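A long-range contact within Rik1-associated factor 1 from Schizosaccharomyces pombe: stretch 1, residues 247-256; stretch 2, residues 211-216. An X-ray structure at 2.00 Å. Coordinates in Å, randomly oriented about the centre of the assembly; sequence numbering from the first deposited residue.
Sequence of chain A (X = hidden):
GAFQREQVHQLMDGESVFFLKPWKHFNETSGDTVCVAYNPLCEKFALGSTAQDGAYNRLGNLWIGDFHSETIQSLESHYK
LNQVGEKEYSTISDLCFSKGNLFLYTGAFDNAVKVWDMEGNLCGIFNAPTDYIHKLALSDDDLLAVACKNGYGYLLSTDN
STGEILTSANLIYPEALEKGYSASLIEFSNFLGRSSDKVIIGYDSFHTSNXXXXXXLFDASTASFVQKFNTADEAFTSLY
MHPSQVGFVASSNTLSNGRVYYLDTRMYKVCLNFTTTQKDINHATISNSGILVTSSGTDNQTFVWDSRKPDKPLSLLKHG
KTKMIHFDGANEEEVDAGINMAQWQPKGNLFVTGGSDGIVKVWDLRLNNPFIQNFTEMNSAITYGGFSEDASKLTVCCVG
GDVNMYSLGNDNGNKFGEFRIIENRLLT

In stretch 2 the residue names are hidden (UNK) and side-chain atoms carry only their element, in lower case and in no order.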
# COMPACT_ATOMS: atom_id res chain seq x y z
N GLY A 247 13.05 -10.22 7.60
CA GLY A 247 13.57 -8.88 7.40
C GLY A 247 12.67 -8.01 6.54
O GLY A 247 11.76 -8.50 5.87
N PHE A 248 12.92 -6.71 6.58
CA PHE A 248 12.14 -5.77 5.80
C PHE A 248 13.04 -4.69 5.24
O PHE A 248 14.16 -4.50 5.73
CB PHE A 248 10.98 -5.19 6.61
CG PHE A 248 11.40 -4.35 7.81
CD1 PHE A 248 11.78 -4.95 9.00
CD2 PHE A 248 11.33 -2.96 7.77
CE1 PHE A 248 12.15 -4.17 10.11
CE2 PHE A 248 11.69 -2.19 8.85
CZ PHE A 248 12.10 -2.80 10.03
N VAL A 249 12.57 -4.02 4.19
CA VAL A 249 13.28 -2.87 3.67
C VAL A 249 12.44 -1.64 3.92
O VAL A 249 11.21 -1.72 3.95
CB VAL A 249 13.59 -2.95 2.15
CG1 VAL A 249 14.75 -3.97 1.86
CG2 VAL A 249 12.31 -3.26 1.33
N ALA A 250 13.12 -0.52 4.09
CA ALA A 250 12.49 0.79 4.19
C ALA A 250 13.23 1.74 3.29
O ALA A 250 14.46 1.78 3.32
CB ALA A 250 12.56 1.28 5.59
N SER A 251 12.51 2.54 2.52
CA SER A 251 13.17 3.51 1.65
C SER A 251 12.91 4.93 2.15
O SER A 251 11.87 5.21 2.72
CB SER A 251 12.69 3.36 0.20
OG SER A 251 11.27 3.66 0.08
N SER A 252 13.86 5.83 1.92
CA SER A 252 13.64 7.22 2.23
C SER A 252 14.16 8.15 1.12
O SER A 252 14.99 7.75 0.31
CB SER A 252 14.37 7.57 3.54
OG SER A 252 15.78 7.42 3.34
N ASN A 253 13.63 9.38 1.10
CA ASN A 253 14.19 10.47 0.31
C ASN A 253 15.03 11.35 1.26
O ASN A 253 14.65 11.53 2.42
CB ASN A 253 13.07 11.32 -0.32
CG ASN A 253 12.21 10.54 -1.34
OD1 ASN A 253 12.64 9.51 -1.87
ND2 ASN A 253 11.01 11.01 -1.59
N THR A 254 16.15 11.88 0.76
CA THR A 254 17.10 12.64 1.59
C THR A 254 17.27 14.03 0.97
O THR A 254 16.58 14.36 0.01
CB THR A 254 18.47 11.93 1.69
OG1 THR A 254 19.22 12.14 0.49
CG2 THR A 254 18.30 10.44 1.92
N LEU A 255 18.16 14.85 1.50
CA LEU A 255 18.37 16.15 0.88
C LEU A 255 18.87 15.98 -0.57
O LEU A 255 18.44 16.67 -1.46
CB LEU A 255 19.30 17.02 1.71
CG LEU A 255 18.88 17.42 3.13
CD1 LEU A 255 19.90 18.30 3.82
CD2 LEU A 255 17.53 18.04 3.19
N SER A 256 19.73 15.00 -0.79
CA SER A 256 20.16 14.62 -2.12
C SER A 256 19.39 13.43 -2.70
O SER A 256 18.29 13.57 -3.05
CB SER A 256 21.66 14.37 -2.16
OG SER A 256 22.20 14.10 -0.90
N UNK A 211 13.05 17.12 3.34
CA UNK A 211 13.07 15.66 3.31
C UNK A 211 13.55 15.08 4.65
O UNK A 211 14.60 14.43 4.72
o UNK A 211 11.95 15.16 0.73
n UNK A 211 13.93 14.93 -0.28
c UNK A 211 13.18 15.09 0.79
c UNK A 211 13.93 15.13 2.15
N UNK A 212 12.79 15.32 5.71
CA UNK A 212 13.10 14.80 7.05
C UNK A 212 12.04 13.83 7.51
O UNK A 212 10.99 13.72 6.91
c UNK A 212 13.15 15.95 8.05
c UNK A 212 13.63 17.22 7.43
c UNK A 212 17.04 17.79 8.54
n UNK A 212 17.64 18.27 7.46
n UNK A 212 15.83 17.25 8.44
c UNK A 212 15.09 17.14 7.19
n UNK A 212 17.64 17.85 9.73
N UNK A 213 12.33 13.14 8.61
CA UNK A 213 11.49 12.07 9.11
C UNK A 213 12.37 11.12 9.89
O UNK A 213 13.51 11.46 10.28
N UNK A 214 11.87 9.91 10.08
CA UNK A 214 12.63 8.87 10.77
C UNK A 214 11.85 7.54 10.77
O UNK A 214 10.72 7.48 10.28
c UNK A 214 12.92 9.29 12.21
s UNK A 214 11.43 9.57 13.18
N UNK A 215 12.49 6.50 11.30
CA UNK A 215 11.90 5.18 11.38
C UNK A 215 12.01 4.70 12.84
O UNK A 215 13.11 4.71 13.42
c UNK A 215 12.63 4.23 10.41
c UNK A 215 11.99 2.85 10.21
c UNK A 215 10.66 3.01 9.43
c UNK A 215 12.96 1.93 9.51
N UNK A 216 10.88 4.35 13.46
CA UNK A 216 10.85 3.95 14.88
C UNK A 216 10.17 2.61 15.11
O UNK A 216 9.43 2.11 14.25
c UNK A 216 10.17 5.02 15.72

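Position 211 carries four side-chain atoms: a CB, then a second carbon bearing one oxygen and one nitrogen. Its CB points toward stretch 1 and lies 3.7 Å from the backbone O of Asn-253, and its amide nitrogen lies 2.7 Å from the O of Thr-254. That planar, forked end is a carboxamide one carbon from the backbone, so the residue is Asn-211. ND2 donates a hydrogen bond to the Thr-254 O, with a nearly straight N-H...O angle of 166°. A short side chain ending in an NH2 group suits this place, because the Thr-254 carbonyl, just past the end of the strand, lies within reach of the amide, and the backbones here come close, with the CA atoms of Asn-211 and Thr-254 5.3 Å apart.

Position 212 has seven side-chain atoms: three carbons, a nitrogen, and then a carbon holding two further nitrogens. Its CB points away from stretch 1, yet the long chain bends so that its end comes nearer: one of its terminal nitrogens lies 4.3 Å from CD2 of Leu-255, which sits at the edge of the planar group, near its plane. This is a guanidinium, and the residue is Arg-212; the nitrogen is NH1. A long side chain can carry its guanidinium edge beside the leucine in this exposed place.

Position 213 has no side-chain atoms and is therefore Gly-213. Its phi/psi of 153/-161 falls in a region that residues with a CB rarely adopt, and it makes no contact with stretch 1.

Position 214 shows one carbon followed by one sulfur; its CB is 9.0 Å from CB of Ser-252, so it makes no contact. This is Cys-214; small and only weakly polar, it is readily accommodated in a buried site.

Position 215 has four carbons, forked at the second. Its CB points toward stretch 1, and one of the two end carbons lies 4.0 Å from CB of Ala-250 and 4.4 Å from CE2 of Phe-248, meeting the phenylalanine ring at its edge. The pattern is that of Leu-215, and the carbon is CD2. A branched apolar side chain fits this buried setting, spanning a gap across which the CA atoms of Ala-250 and Leu-215 are 8.4 Å apart.

Position 216 has a single side-chain carbon, out of reach of stretch 1, so it is Ala-216; a lone methyl is small and apolar, compatible with a buried strand position.

The two segments run in roughly opposite directions, 153° apart, and bury 308 Å² in total. At one end Asn-211 anchors the backbone of Thr-254 through a hydrogen bond; at the other, Leu-215 packs against Ala-250 and Phe-248.

Stretch 2, residues 211-216: NRGCLA
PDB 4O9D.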